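Local coordinates for protein beta-galactosidase (Bacillus circulans subsp. alkalophilus, PDB 3TTY) that hydrolyses terminal beta-galactosyl residues from beta-galactosides, using a TIM-barrel glycoside hydrolase domain that holds galactose in its pocket, at residues Val39-Val44 with Thr341-Gln346; Gly13-Glu18 with Glu27-Phe32; Trp330-Val335 with Ala377-Glu382; Asn3-Lys8 with Gln141-His146. All blocks are in the same frame, centred on the assembly; numbering follows the deposited sequence.

Contact 1: Val39-Val44 with Thr341-Gln346. With GLA (alpha-D-galactopyranose), chain H.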
# COMPACT_ATOMS: atom_id res chain seq x y z
N VAL A 39 -31.35 4.89 30.50
CA VAL A 39 -31.23 3.58 29.86
C VAL A 39 -29.79 3.07 29.84
O VAL A 39 -28.85 3.81 29.60
CB VAL A 39 -31.83 3.58 28.44
CG1 VAL A 39 -31.03 4.46 27.50
CG2 VAL A 39 -31.93 2.16 27.91
N ALA A 40 -29.62 1.79 30.13
CA ALA A 40 -28.31 1.17 30.11
C ALA A 40 -28.34 -0.04 29.18
O ALA A 40 -29.28 -0.84 29.24
CB ALA A 40 -27.88 0.75 31.54
N THR A 41 -27.33 -0.14 28.33
CA THR A 41 -27.17 -1.28 27.43
C THR A 41 -26.08 -2.15 28.04
O THR A 41 -24.90 -1.81 27.97
CB THR A 41 -26.73 -0.83 26.02
OG1 THR A 41 -27.74 0.01 25.44
CG2 THR A 41 -26.49 -2.04 25.10
N VAL A 42 -26.46 -3.26 28.65
CA VAL A 42 -25.51 -4.03 29.44
C VAL A 42 -25.30 -5.43 28.88
O VAL A 42 -26.06 -5.89 28.02
CB VAL A 42 -26.00 -4.16 30.89
CG1 VAL A 42 -26.30 -2.77 31.46
CG2 VAL A 42 -27.23 -5.04 30.94
N ASN A 43 -24.23 -6.08 29.34
CA ASN A 43 -23.91 -7.45 28.96
C ASN A 43 -23.58 -7.66 27.48
O ASN A 43 -23.84 -8.74 26.93
CB ASN A 43 -25.05 -8.39 29.34
CG ASN A 43 -24.63 -9.85 29.35
OD1 ASN A 43 -23.60 -10.22 29.94
ND2 ASN A 43 -25.41 -10.68 28.67
N VAL A 44 -23.02 -6.64 26.82
CA VAL A 44 -22.69 -6.78 25.39
C VAL A 44 -21.50 -7.72 25.20
O VAL A 44 -21.45 -8.48 24.23
CB VAL A 44 -22.39 -5.44 24.71
CG1 VAL A 44 -22.10 -5.64 23.23
CG2 VAL A 44 -23.54 -4.48 24.90
N THR A 341 -34.43 7.48 20.26
CA THR A 341 -33.54 7.35 21.40
C THR A 341 -32.27 8.10 21.07
O THR A 341 -31.93 8.26 19.89
CB THR A 341 -33.17 5.88 21.70
OG1 THR A 341 -32.29 5.40 20.69
CG2 THR A 341 -34.39 5.00 21.75
N VAL A 342 -31.57 8.59 22.08
CA VAL A 342 -30.17 8.96 21.89
C VAL A 342 -29.29 8.29 22.95
O VAL A 342 -29.38 8.57 24.15
CB VAL A 342 -29.91 10.50 21.75
CG1 VAL A 342 -31.20 11.27 21.54
CG2 VAL A 342 -29.12 11.04 22.90
N MET A 343 -28.45 7.38 22.48
CA MET A 343 -27.65 6.56 23.37
C MET A 343 -26.19 6.56 22.92
O MET A 343 -25.88 6.78 21.74
CB MET A 343 -28.23 5.16 23.44
CG MET A 343 -29.65 5.19 23.97
SD MET A 343 -30.67 3.74 23.63
CE MET A 343 -29.74 2.41 24.41
N PHE A 344 -25.29 6.35 23.89
CA PHE A 344 -23.86 6.51 23.68
C PHE A 344 -23.12 5.19 23.75
O PHE A 344 -23.56 4.24 24.42
CB PHE A 344 -23.24 7.37 24.81
CG PHE A 344 -23.74 8.79 24.87
CD1 PHE A 344 -23.36 9.71 23.89
CD2 PHE A 344 -24.55 9.21 25.92
CE1 PHE A 344 -23.81 11.02 23.94
CE2 PHE A 344 -25.01 10.53 25.98
CZ PHE A 344 -24.64 11.44 24.98
N PHE A 345 -21.97 5.13 23.08
CA PHE A 345 -20.87 4.34 23.61
C PHE A 345 -19.85 5.33 24.17
O PHE A 345 -19.46 6.25 23.46
CB PHE A 345 -20.21 3.46 22.54
CG PHE A 345 -19.15 2.54 23.10
CD1 PHE A 345 -19.48 1.25 23.51
CD2 PHE A 345 -17.84 2.97 23.26
CE1 PHE A 345 -18.52 0.40 24.05
CE2 PHE A 345 -16.87 2.13 23.80
CZ PHE A 345 -17.21 0.84 24.19
N GLN A 346 -19.45 5.20 25.44
CA GLN A 346 -20.11 4.38 26.44
C GLN A 346 -20.29 5.26 27.69
O GLN A 346 -19.86 6.41 27.70
CB GLN A 346 -19.29 3.13 26.77
CG GLN A 346 -17.83 3.40 27.16
CD GLN A 346 -17.09 2.12 27.58
OE1 GLN A 346 -17.65 1.28 28.27
NE2 GLN A 346 -15.82 1.99 27.16
C1 GLA H . -19.05 0.28 17.63
C2 GLA H . -19.26 -0.85 18.67
C3 GLA H . -19.02 -0.38 20.11
C4 GLA H . -17.70 0.36 20.15
C5 GLA H . -17.72 1.48 19.10
C6 GLA H . -16.40 2.27 19.21
O1 GLA H . -20.05 1.32 17.62
O2 GLA H . -20.58 -1.37 18.56
O3 GLA H . -18.94 -1.49 21.03
O4 GLA H . -16.69 -0.58 19.81
O5 GLA H . -17.78 0.91 17.79
O6 GLA H . -16.53 3.53 18.54
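Met343 reaches across the inside of an eight-stranded TIM barrel to Val39 and Thr41, bridging two strands that both flank strand 10-14. Its CG lies 3.9 Å from Val39 CG1, an apolar contact in which the two side chains cross at about a right angle. Farther along, the CE methyl comes within 3.3 Å of Thr41 OG1, a close van der Waals approach. The bend in the thioether (chi3 59°) carries CE round to this position, where it also touches both methyls of Val39. The strands themselves stay well apart, with 8.0 Å between the CA atoms of Val39 and Met343. Strand 10-14 pairs with 39-42 through the backbones of Tyr11 and Gly13, and Met304 packs on Met343 from strand 303-307. At Phe345 the chain enters the sugar pocket. Phe345 lays one ring face against the galactose, which Glu307, Glu355, Arg111 and Asn149 hydrogen-bond; His358 meets the Phe345 ring edge-to-face. The peptide bond between Phe345 and Gln346 is cis, and Gln346 folds back over the other face of the Phe345 ring. The ring is thus sandwiched: galactose C4 sits 3.8 Å above the centre of one face, and Gln346 CB 3.6 Å above the centre of the other.

Contact 2: Gly13-Glu18 with Glu27-Phe32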
# COMPACT_ATOMS: atom_id res chain seq x y z
N GLY A 13 -26.79 4.46 27.34
CA GLY A 13 -25.98 3.72 26.37
C GLY A 13 -25.22 2.55 26.94
O GLY A 13 -25.56 2.03 28.01
N ASP A 14 -24.19 2.12 26.21
CA ASP A 14 -23.37 0.99 26.63
C ASP A 14 -22.77 1.24 28.01
O ASP A 14 -22.20 2.30 28.27
CB ASP A 14 -22.26 0.71 25.61
CG ASP A 14 -22.73 -0.16 24.43
OD1 ASP A 14 -23.81 0.11 23.86
OD2 ASP A 14 -22.00 -1.12 24.07
N TYR A 15 -22.91 0.27 28.89
CA TYR A 15 -22.47 0.38 30.28
C TYR A 15 -21.89 -0.97 30.67
O TYR A 15 -22.49 -2.00 30.41
CB TYR A 15 -23.67 0.76 31.18
CG TYR A 15 -23.39 0.86 32.67
CD1 TYR A 15 -22.30 1.58 33.16
CD2 TYR A 15 -24.24 0.26 33.60
CE1 TYR A 15 -22.05 1.69 34.53
CE2 TYR A 15 -24.00 0.36 34.97
CZ TYR A 15 -22.91 1.08 35.43
OH TYR A 15 -22.66 1.17 36.79
N ASN A 16 -20.70 -0.95 31.27
CA ASN A 16 -19.92 -2.16 31.51
C ASN A 16 -19.32 -2.24 32.91
O ASN A 16 -18.10 -2.28 33.07
CB ASN A 16 -18.83 -2.26 30.46
CG ASN A 16 -19.40 -2.29 29.05
OD1 ASN A 16 -20.02 -3.26 28.66
ND2 ASN A 16 -19.21 -1.21 28.31
N PRO A 17 -20.18 -2.27 33.93
CA PRO A 17 -19.75 -2.26 35.32
C PRO A 17 -18.95 -3.51 35.66
O PRO A 17 -18.20 -3.49 36.63
CB PRO A 17 -21.06 -2.24 36.10
CG PRO A 17 -22.07 -2.84 35.14
CD PRO A 17 -21.65 -2.34 33.80
N GLU A 18 -19.10 -4.59 34.89
CA GLU A 18 -18.33 -5.80 35.16
C GLU A 18 -16.82 -5.59 34.93
O GLU A 18 -16.01 -6.44 35.28
CB GLU A 18 -18.86 -7.02 34.39
CG GLU A 18 -18.75 -6.93 32.84
CD GLU A 18 -19.98 -6.29 32.21
OE1 GLU A 18 -20.51 -6.87 31.24
OE2 GLU A 18 -20.42 -5.21 32.69
N GLU A 27 -20.99 5.44 42.26
CA GLU A 27 -20.72 6.70 41.58
C GLU A 27 -21.42 6.77 40.22
O GLU A 27 -21.90 7.83 39.84
CB GLU A 27 -19.21 6.92 41.42
CG GLU A 27 -18.54 7.45 42.67
CD GLU A 27 -19.23 8.70 43.20
OE1 GLU A 27 -19.93 8.60 44.23
OE2 GLU A 27 -19.09 9.78 42.58
N ASP A 28 -21.49 5.66 39.50
CA ASP A 28 -22.20 5.65 38.22
C ASP A 28 -23.65 6.07 38.41
O ASP A 28 -24.12 6.97 37.73
CB ASP A 28 -22.16 4.27 37.54
CG ASP A 28 -20.75 3.80 37.22
OD1 ASP A 28 -19.86 4.65 37.02
OD2 ASP A 28 -20.55 2.58 37.17
N MET A 29 -24.37 5.40 39.32
CA MET A 29 -25.78 5.71 39.56
C MET A 29 -25.94 7.19 39.89
O MET A 29 -26.84 7.85 39.37
CB MET A 29 -26.36 4.87 40.70
CG MET A 29 -26.39 3.36 40.48
SD MET A 29 -27.08 2.87 38.88
CE MET A 29 -25.57 2.52 37.98
N ARG A 30 -25.08 7.69 40.78
CA ARG A 30 -25.16 9.08 41.21
C ARG A 30 -25.00 10.01 40.01
O ARG A 30 -25.81 10.92 39.82
CB ARG A 30 -24.12 9.39 42.30
CG ARG A 30 -24.17 10.84 42.80
CD ARG A 30 -23.05 11.18 43.81
NE ARG A 30 -21.74 11.23 43.16
CZ ARG A 30 -21.30 12.26 42.44
NH1 ARG A 30 -22.07 13.34 42.27
NH2 ARG A 30 -20.10 12.21 41.89
N MET A 31 -23.98 9.78 39.20
CA MET A 31 -23.74 10.61 38.02
C MET A 31 -24.79 10.42 36.91
O MET A 31 -25.16 11.39 36.23
CB MET A 31 -22.30 10.44 37.50
CG MET A 31 -21.26 11.17 38.38
SD MET A 31 -19.50 11.04 37.96
CE MET A 31 -19.05 9.53 38.81
N PHE A 32 -25.30 9.20 36.74
CA PHE A 32 -26.35 8.94 35.75
C PHE A 32 -27.60 9.77 36.10
O PHE A 32 -28.25 10.32 35.22
CB PHE A 32 -26.71 7.45 35.64
CG PHE A 32 -25.58 6.58 35.07
CD1 PHE A 32 -24.45 7.15 34.52
CD2 PHE A 32 -25.68 5.19 35.11
CE1 PHE A 32 -23.42 6.36 34.02
CE2 PHE A 32 -24.65 4.39 34.60
CZ PHE A 32 -23.53 4.98 34.05
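Tyr15 does nearly all the touching here, meeting Asp28, Met29 and Phe32 on helix 22-35. The chain comes up to it through Gly13, whose backbone angles leave no room for a CB, and Asp14, whose backbone bonds to Phe344 of the neighbouring strand. At Tyr15, CG stands anti to the backbone N (chi1 177°), which extends the ring toward the helix. Its hydroxyl OH donates to Asp28 OD2 at 2.6 Å, approaching the carboxylate on its anti side, 19° out of plane. The other oxygen, OD1, forms a salt bridge with Arg348, so the aspartate is gripped from two directions. Phe32 presents its edge to one face of Tyr15, a T-shaped pair with ring planes at 77° and Phe32 CZ 3.6 Å from Tyr15 CE1. Met29 adds its CE methyl, 3.4 Å from Tyr15 OH. A leucine in place of Tyr15 would probably leave Asp28 OD2 without this donor and the edge of Phe32 without a ring face to rest on. Past Asn16, Pro17 lays its CD over the centre of the opposite face of Tyr15. The contact belongs to the beta-alpha-beta unit of strand 10-14, helix 22-35 and strand 39-42, and helix 60-71 packs beside it against Pro17 and Met29.

Contact 3: Trp330-Val335 with Ala377-Glu382; sequences WSYQAV and AELGKE
Tyr332 OH donates a hydrogen bond to Glu382 OE1 at 2.8 Å, a polar link between helices 326-336 and 371-386. The carboxylate is met on its anti side, with the hydroxyl 29° out of its plane. Glu382 OE2 forms a salt bridge with Arg328, one turn earlier on the tyrosine's own helix, so the two ends of the carboxylate are tied to the same helix and its rotation is restrained. The arginine would be expected to favour the ionised glutamate. Tyr332 keeps its CG anti to the carbonyl carbon (chi1 -75°), and from there the ring extends across the gap until the hydroxyl also lies 3.2 Å from Glu382 CB. Leu379 fills the space beside this bond with both branches. Its CD2 packs 3.9 Å from Tyr332 CZ, while CD1 turns to Ser331 and touches OG at 3.5 Å. That hydroxyl finds its polar partners elsewhere, in Met327 O and Gln308 NE2, and offers Leu379 only van der Waals contact. A valine replacing Tyr332 would probably cost Glu382 OE1 this hydroxyl donor and open a gap alongside Leu379 CD2. The segment axes approach no closer than 12.3 Å and run 31° from parallel, a spacing that long side chains must span. In the barrel, helix 326-336 leads into strand 339-344 and helix 371-386 follows it; Val342 of that strand packs against Val335 and Leu379, while Leu383 and Leu386 continue the contact with Tyr332 along the second helix.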
# COMPACT_ATOMS: atom_id res chain seq x y z
N TRP A 330 -25.47 16.97 16.92
CA TRP A 330 -25.50 15.68 16.23
C TRP A 330 -26.49 14.68 16.83
O TRP A 330 -26.91 13.74 16.14
CB TRP A 330 -24.09 15.08 16.17
CG TRP A 330 -23.16 15.85 15.30
CD1 TRP A 330 -23.44 16.99 14.63
CD2 TRP A 330 -21.80 15.52 14.99
NE1 TRP A 330 -22.35 17.41 13.91
CE2 TRP A 330 -21.32 16.52 14.12
CE3 TRP A 330 -20.93 14.48 15.36
CZ2 TRP A 330 -20.02 16.52 13.61
CZ3 TRP A 330 -19.63 14.48 14.86
CH2 TRP A 330 -19.19 15.50 14.00
N SER A 331 -26.85 14.86 18.10
CA SER A 331 -27.91 14.07 18.73
C SER A 331 -29.28 14.46 18.19
O SER A 331 -30.07 13.60 17.82
CB SER A 331 -27.91 14.22 20.26
OG SER A 331 -26.67 13.85 20.83
N TYR A 332 -29.56 15.76 18.15
CA TYR A 332 -30.83 16.22 17.58
C TYR A 332 -30.91 16.01 16.07
O TYR A 332 -32.00 15.91 15.51
CB TYR A 332 -31.13 17.67 17.95
CG TYR A 332 -31.59 17.83 19.38
CD1 TYR A 332 -32.73 17.20 19.84
CD2 TYR A 332 -30.87 18.62 20.27
CE1 TYR A 332 -33.15 17.33 21.16
CE2 TYR A 332 -31.28 18.76 21.58
CZ TYR A 332 -32.41 18.11 22.02
OH TYR A 332 -32.82 18.26 23.31
N GLN A 333 -29.75 15.96 15.41
CA GLN A 333 -29.76 15.62 14.00
C GLN A 333 -30.31 14.21 13.81
O GLN A 333 -31.11 13.97 12.91
CB GLN A 333 -28.37 15.76 13.36
CG GLN A 333 -28.43 15.77 11.83
CD GLN A 333 -27.05 15.68 11.19
OE1 GLN A 333 -26.15 15.03 11.73
NE2 GLN A 333 -26.89 16.35 10.05
N ALA A 334 -29.90 13.28 14.67
CA ALA A 334 -30.44 11.93 14.63
C ALA A 334 -31.94 11.95 14.86
O ALA A 334 -32.71 11.36 14.09
CB ALA A 334 -29.75 11.05 15.64
N VAL A 335 -32.37 12.64 15.91
CA VAL A 335 -33.79 12.69 16.24
C VAL A 335 -34.59 13.25 15.06
O VAL A 335 -35.66 12.74 14.72
CB VAL A 335 -34.05 13.53 17.50
CG1 VAL A 335 -35.56 13.60 17.79
CG2 VAL A 335 -33.28 12.96 18.69
N ALA A 377 -25.16 16.33 30.46
CA ALA A 377 -26.18 16.60 31.47
C ALA A 377 -27.24 17.52 30.89
O ALA A 377 -28.43 17.29 31.05
CB ALA A 377 -25.56 17.22 32.72
N GLU A 378 -26.78 18.55 30.19
CA GLU A 378 -27.66 19.53 29.59
C GLU A 378 -28.64 18.87 28.62
O GLU A 378 -29.84 19.14 28.67
CB GLU A 378 -26.83 20.61 28.86
CG GLU A 378 -27.67 21.66 28.13
CD GLU A 378 -26.87 22.48 27.10
OE1 GLU A 378 -27.29 23.62 26.80
OE2 GLU A 378 -25.83 21.99 26.59
N LEU A 379 -28.13 18.01 27.75
CA LEU A 379 -28.97 17.30 26.78
C LEU A 379 -29.91 16.39 27.54
O LEU A 379 -31.11 16.33 27.24
CB LEU A 379 -28.10 16.46 25.86
CG LEU A 379 -28.53 16.13 24.43
CD1 LEU A 379 -27.86 14.82 24.01
CD2 LEU A 379 -30.04 16.05 24.27
N GLY A 380 -29.38 15.66 28.51
CA GLY A 380 -30.19 14.81 29.36
C GLY A 380 -31.40 15.56 29.90
O GLY A 380 -32.52 15.03 29.90
N LYS A 381 -31.19 16.79 30.35
CA LYS A 381 -32.29 17.60 30.87
C LYS A 381 -33.36 17.93 29.82
O LYS A 381 -34.56 17.74 30.07
CB LYS A 381 -31.76 18.88 31.53
CG LYS A 381 -32.80 19.68 32.31
CD LYS A 381 -32.11 20.68 33.25
CE LYS A 381 -33.10 21.54 34.03
NZ LYS A 381 -32.40 22.45 34.99
N GLU A 382 -32.95 18.42 28.66
CA GLU A 382 -33.88 18.69 27.56
C GLU A 382 -34.69 17.44 27.18
O GLU A 382 -35.91 17.51 27.01
CB GLU A 382 -33.13 19.23 26.34
CG GLU A 382 -32.44 20.56 26.59
CD GLU A 382 -31.59 21.03 25.43
OE1 GLU A 382 -31.31 20.21 24.53
OE2 GLU A 382 -31.19 22.22 25.42

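Contact 4: Asn3-Lys8 with Gln141-His146; sequences NEKFPK and QIVMWH
Val143 is the residue on which Asn3, Lys5 and Phe6 converge. The close part is at Asn3, whose ND2 donates to Val143 O at 2.8 Å with an N-H...O angle of 155°; the acceptor lies near the plane of the amide. The same amide is pinned at its other end, where Asn3 OD1 accepts from the backbone N of Lys5 at 3.2 Å in an almost straight bond (173°). This Asx turn overlaps the type I beta turn from Asn3 to Phe6, so the loop's own fold fixes which way ND2 points. Phe6 CD2 rests more lightly, 4.2 Å from Val143 CG1, and its ring also stacks on Trp10. The loose side belongs to Lys5. Its CD lies 3.9 Å from Val143 CG1, the chain of this exposed lysine then bends at chi3, and NZ bonds to Pro140 O. A water donates to Ile142 O at 2.8 Å and links only weakly to Lys5 NZ. With the loop leading into strand 10-14 and Val143 near the start of strand 142-146, the contact is consistent with an N-terminal segment closing the bottom of a TIM barrel, the end where its strands begin.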
# COMPACT_ATOMS: atom_id res chain seq x y z
N ASN A 3 -41.08 1.37 22.93
CA ASN A 3 -41.60 0.62 24.05
C ASN A 3 -42.48 1.50 24.93
O ASN A 3 -42.02 2.48 25.51
CB ASN A 3 -40.47 -0.00 24.87
CG ASN A 3 -40.95 -1.13 25.75
OD1 ASN A 3 -42.01 -1.04 26.38
ND2 ASN A 3 -40.20 -2.22 25.78
N GLU A 4 -43.76 1.14 25.03
CA GLU A 4 -44.74 1.96 25.72
C GLU A 4 -44.41 2.22 27.19
O GLU A 4 -44.91 3.16 27.79
CB GLU A 4 -46.13 1.33 25.61
CG GLU A 4 -46.66 1.22 24.18
CD GLU A 4 -46.89 2.57 23.51
OE1 GLU A 4 -47.32 3.52 24.21
OE2 GLU A 4 -46.65 2.68 22.28
N LYS A 5 -43.57 1.39 27.79
CA LYS A 5 -43.33 1.56 29.21
C LYS A 5 -42.27 2.62 29.50
O LYS A 5 -41.95 2.90 30.66
CB LYS A 5 -43.02 0.21 29.88
CG LYS A 5 -41.79 -0.50 29.34
CD LYS A 5 -41.39 -1.68 30.24
CE LYS A 5 -42.37 -2.82 30.14
NZ LYS A 5 -41.96 -3.94 31.02
N PHE A 6 -41.77 3.25 28.44
CA PHE A 6 -40.61 4.13 28.52
C PHE A 6 -40.86 5.23 27.51
O PHE A 6 -40.26 5.24 26.44
CB PHE A 6 -39.36 3.31 28.16
CG PHE A 6 -38.04 4.00 28.43
CD1 PHE A 6 -37.98 5.31 28.89
CD2 PHE A 6 -36.84 3.32 28.19
CE1 PHE A 6 -36.74 5.92 29.13
CE2 PHE A 6 -35.60 3.92 28.42
CZ PHE A 6 -35.55 5.22 28.88
N PRO A 7 -41.78 6.17 27.84
CA PRO A 7 -42.38 7.11 26.90
C PRO A 7 -41.63 8.43 26.73
O PRO A 7 -42.22 9.50 26.84
CB PRO A 7 -43.76 7.36 27.51
CG PRO A 7 -43.50 7.31 29.00
CD PRO A 7 -42.32 6.34 29.20
N LYS A 8 -40.34 8.35 26.45
CA LYS A 8 -39.54 9.52 26.12
C LYS A 8 -38.44 9.10 25.16
O LYS A 8 -38.33 7.93 24.80
CB LYS A 8 -38.93 10.17 27.38
CG LYS A 8 -38.18 9.21 28.32
CD LYS A 8 -37.62 9.92 29.56
CE LYS A 8 -36.55 10.97 29.20
NZ LYS A 8 -35.24 10.37 28.80
N GLN A 141 -37.89 -4.23 33.85
CA GLN A 141 -37.05 -3.12 33.39
C GLN A 141 -36.53 -3.29 31.96
O GLN A 141 -36.17 -2.31 31.30
CB GLN A 141 -35.87 -2.91 34.33
CG GLN A 141 -36.23 -2.33 35.66
CD GLN A 141 -36.97 -1.02 35.53
OE1 GLN A 141 -38.19 -0.96 35.68
NE2 GLN A 141 -36.23 0.06 35.23
N ILE A 142 -36.50 -4.53 31.49
CA ILE A 142 -35.96 -4.83 30.16
C ILE A 142 -36.90 -4.34 29.06
O ILE A 142 -38.00 -4.85 28.90
CB ILE A 142 -35.72 -6.33 29.98
CG1 ILE A 142 -34.80 -6.85 31.08
CG2 ILE A 142 -35.14 -6.60 28.61
CD1 ILE A 142 -34.55 -8.34 31.02
N VAL A 143 -36.44 -3.36 28.29
CA VAL A 143 -37.29 -2.71 27.31
C VAL A 143 -36.89 -3.07 25.89
O VAL A 143 -37.59 -2.71 24.93
CB VAL A 143 -37.21 -1.18 27.46
CG1 VAL A 143 -37.96 -0.70 28.71
CG2 VAL A 143 -35.74 -0.73 27.50
N MET A 144 -35.77 -3.77 25.75
CA MET A 144 -35.19 -4.05 24.44
C MET A 144 -34.13 -5.13 24.54
O MET A 144 -33.35 -5.14 25.49
CB MET A 144 -34.59 -2.76 23.86
CG MET A 144 -34.00 -2.89 22.46
SD MET A 144 -35.20 -3.18 21.13
CE MET A 144 -36.31 -1.80 21.32
N TRP A 145 -34.12 -6.06 23.57
CA TRP A 145 -33.03 -7.03 23.44
C TRP A 145 -32.04 -6.54 22.39
O TRP A 145 -32.43 -6.08 21.32
CB TRP A 145 -33.53 -8.42 23.03
CG TRP A 145 -34.22 -9.20 24.12
CD1 TRP A 145 -35.56 -9.40 24.26
CD2 TRP A 145 -33.60 -9.90 25.22
NE1 TRP A 145 -35.81 -10.17 25.37
CE2 TRP A 145 -34.63 -10.48 25.97
CE3 TRP A 145 -32.28 -10.07 25.63
CZ2 TRP A 145 -34.38 -11.23 27.12
CZ3 TRP A 145 -32.03 -10.81 26.77
CH2 TRP A 145 -33.08 -11.38 27.50
N HIS A 146 -30.76 -6.67 22.70
CA HIS A 146 -29.66 -6.21 21.86
C HIS A 146 -28.87 -7.47 21.46
O HIS A 146 -27.94 -7.90 22.15
CB HIS A 146 -28.84 -5.19 22.67
CG HIS A 146 -27.58 -4.70 22.00
ND1 HIS A 146 -26.66 -5.54 21.41
CD2 HIS A 146 -27.06 -3.45 21.92
CE1 HIS A 146 -25.64 -4.82 20.98
NE2 HIS A 146 -25.86 -3.55 21.27
O HOH W 1 -39.67 -6.48 30.52

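In the fold
All four contacts are built round one eight-stranded parallel barrel. Along the chain contact 4 opens first, contact 2 falls wholly between its segments, and contact 1 alternates with contacts 4 and 3. Contact 4 sits at the barrel's N-terminal end, its centre about 12 Å from that of contact 1; they meet where Val39 packs on Phe6 and Thr41 on His146. Contacts 1 and 2, centres about 10 Å apart, gather round strand 10-14, where the barrel closes against strand 339-344. Contact 3 lies outside strand 339-344, its centre about 19 Å from that of contact 2, without touching it. This is consistent with a closed barrel that carries Phe345 into the sugar site.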